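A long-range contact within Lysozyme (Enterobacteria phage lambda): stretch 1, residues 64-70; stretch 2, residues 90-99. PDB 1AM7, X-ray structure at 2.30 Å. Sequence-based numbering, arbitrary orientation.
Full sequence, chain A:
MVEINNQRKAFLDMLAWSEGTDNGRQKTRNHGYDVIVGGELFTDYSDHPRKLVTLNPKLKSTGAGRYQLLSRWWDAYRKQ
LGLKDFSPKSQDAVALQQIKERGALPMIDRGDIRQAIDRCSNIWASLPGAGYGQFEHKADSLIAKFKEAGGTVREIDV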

# COMPACT_ATOMS: atom_id res chain seq x y z
N ALA A 64 8.94 10.48 25.80
CA ALA A 64 9.07 11.27 27.02
C ALA A 64 8.81 12.72 26.70
O ALA A 64 8.93 13.16 25.56
CB ALA A 64 10.46 11.11 27.63
N GLY A 65 8.45 13.48 27.72
CA GLY A 65 8.17 14.89 27.50
C GLY A 65 6.72 15.14 27.13
O GLY A 65 5.95 14.21 26.90
N ARG A 66 6.38 16.41 26.99
CA ARG A 66 5.03 16.81 26.68
C ARG A 66 4.47 16.24 25.38
O ARG A 66 3.28 16.03 25.26
CB ARG A 66 4.92 18.33 26.68
CG ARG A 66 3.53 18.83 27.00
CD ARG A 66 3.51 20.32 27.03
NE ARG A 66 2.21 20.85 27.43
CZ ARG A 66 1.54 21.76 26.73
NH1 ARG A 66 2.02 22.26 25.58
NH2 ARG A 66 0.38 22.20 27.18
N TYR A 67 5.33 15.97 24.42
CA TYR A 67 4.86 15.46 23.14
C TYR A 67 5.31 14.04 22.90
O TYR A 67 5.30 13.57 21.76
CB TYR A 67 5.32 16.41 22.03
CG TYR A 67 5.06 17.86 22.41
CD1 TYR A 67 3.75 18.33 22.57
CD2 TYR A 67 6.11 18.71 22.72
CE1 TYR A 67 3.50 19.62 23.06
CE2 TYR A 67 5.87 19.99 23.20
CZ TYR A 67 4.57 20.44 23.37
OH TYR A 67 4.34 21.70 23.87
N GLN A 68 5.72 13.37 23.97
CA GLN A 68 6.14 11.98 23.91
C GLN A 68 7.14 11.69 22.78
O GLN A 68 6.90 10.85 21.92
CB GLN A 68 4.90 11.10 23.78
CG GLN A 68 4.01 11.15 25.02
CD GLN A 68 4.68 10.51 26.21
OE1 GLN A 68 4.73 9.29 26.30
NE2 GLN A 68 5.25 11.32 27.09
N LEU A 69 8.26 12.40 22.81
CA LEU A 69 9.31 12.28 21.81
C LEU A 69 10.16 11.03 22.06
O LEU A 69 10.61 10.82 23.19
CB LEU A 69 10.19 13.52 21.88
CG LEU A 69 11.43 13.63 21.00
CD1 LEU A 69 11.01 13.67 19.53
CD2 LEU A 69 12.19 14.89 21.38
N LEU A 70 10.34 10.19 21.04
CA LEU A 70 11.16 8.98 21.15
C LEU A 70 12.63 9.39 21.26
O LEU A 70 13.06 10.36 20.62
CB LEU A 70 11.00 8.10 19.91
CG LEU A 70 9.58 7.60 19.68
CD1 LEU A 70 9.55 6.80 18.39
CD2 LEU A 70 9.16 6.76 20.86
N SER A 90 13.09 23.34 24.77
CA SER A 90 13.69 22.43 23.81
C SER A 90 12.64 21.45 23.27
O SER A 90 12.62 21.12 22.07
CB SER A 90 14.84 21.65 24.45
OG SER A 90 15.92 22.49 24.73
N GLN A 91 11.76 20.98 24.16
CA GLN A 91 10.71 20.06 23.75
C GLN A 91 9.77 20.70 22.74
O GLN A 91 9.42 20.07 21.74
CB GLN A 91 9.94 19.55 24.96
CG GLN A 91 10.79 18.68 25.87
CD GLN A 91 10.00 18.17 27.04
OE1 GLN A 91 8.85 17.80 26.89
NE2 GLN A 91 10.63 18.13 28.22
N ASP A 92 9.39 21.96 22.99
CA ASP A 92 8.53 22.71 22.09
C ASP A 92 9.24 22.87 20.73
O ASP A 92 8.61 22.74 19.66
CB ASP A 92 8.27 24.13 22.63
CG ASP A 92 7.26 24.16 23.77
OD1 ASP A 92 6.66 23.12 24.14
OD2 ASP A 92 7.06 25.26 24.31
N ALA A 93 10.53 23.18 20.79
CA ALA A 93 11.33 23.40 19.58
C ALA A 93 11.30 22.20 18.66
O ALA A 93 11.08 22.35 17.44
CB ALA A 93 12.77 23.76 19.94
N VAL A 94 11.54 21.02 19.22
CA VAL A 94 11.54 19.78 18.44
C VAL A 94 10.15 19.49 17.85
O VAL A 94 10.03 19.11 16.67
CB VAL A 94 12.01 18.58 19.27
CG1 VAL A 94 11.85 17.31 18.48
CG2 VAL A 94 13.48 18.77 19.69
N ALA A 95 9.10 19.66 18.66
CA ALA A 95 7.75 19.41 18.18
C ALA A 95 7.45 20.32 16.99
O ALA A 95 6.98 19.84 15.95
CB ALA A 95 6.76 19.65 19.28
N LEU A 96 7.75 21.61 17.13
CA LEU A 96 7.50 22.58 16.06
C LEU A 96 8.34 22.26 14.82
O LEU A 96 7.87 22.40 13.69
CB LEU A 96 7.78 24.01 16.53
CG LEU A 96 6.77 24.57 17.55
CD1 LEU A 96 7.26 25.91 18.09
CD2 LEU A 96 5.41 24.71 16.90
N GLN A 97 9.56 21.79 15.04
CA GLN A 97 10.44 21.44 13.93
C GLN A 97 9.82 20.30 13.13
O GLN A 97 9.85 20.32 11.90
CB GLN A 97 11.82 21.03 14.43
CG GLN A 97 12.81 20.75 13.31
CD GLN A 97 13.07 21.97 12.45
OE1 GLN A 97 13.00 23.10 12.93
NE2 GLN A 97 13.35 21.75 11.16
N GLN A 98 9.29 19.31 13.83
CA GLN A 98 8.66 18.16 13.16
C GLN A 98 7.43 18.59 12.40
O GLN A 98 7.18 18.13 11.29
CB GLN A 98 8.32 17.05 14.16
CG GLN A 98 9.55 16.49 14.86
CD GLN A 98 9.19 15.48 15.91
OE1 GLN A 98 9.19 14.29 15.65
NE2 GLN A 98 8.86 15.95 17.11
N ILE A 99 6.66 19.51 12.99
CA ILE A 99 5.45 20.03 12.36
C ILE A 99 5.83 20.81 11.10
O ILE A 99 5.16 20.72 10.06
CB ILE A 99 4.68 20.93 13.33
CG1 ILE A 99 4.09 20.05 14.44
CG2 ILE A 99 3.60 21.72 12.61
CD1 ILE A 99 3.52 20.82 15.60
O HOH W 1 8.27 16.00 24.00

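The most unusual feature is at G65, where the tip of Q91 occupies the space a side chain would need: G65 CA lies 3.1 Å from Q91 OE1, and an ideally placed CB on G65 would sit 2.4 Å from that oxygen, a clash. The backbone angles of G65 (88/177) independently call for glycine, since a CB would also jam against the preceding carbonyl.

Q91, with chi1 m and chi2 t, reaches from the helix to the type I turn G65–Q68, where its OE1 accepts a hydrogen bond from R66 N (2.8 Å, 153° at the hydrogen). A water adds a looser link, accepting from Y67 N at 3.0 Å and donating weakly to Q91 OE1 at 3.5 Å.

Y67 loses the most surface, 80 of the 345 Å² buried in total. Its OH donates to D92 OD1 (2.7 Å), near the ring plane, and accepts from R66 NH1 (2.9 Å), so the buried hydroxyl is satisfied in both roles. Y67 CD2 lies 3.6 Å from A95 CB, a small methyl that lets the ring lie close to the helix.

Beyond the turn, L69 packs against V94 with both methyls (L69 CD2 to V94 CG1 3.8 Å, L69 CD1 to V94 CG1 3.9 Å); L69 CD1 also lies 4.0 Å from Q98 NE2, a contact with a polar atom. Q91, A95 and Q98 thus present successive contacts along one helix side.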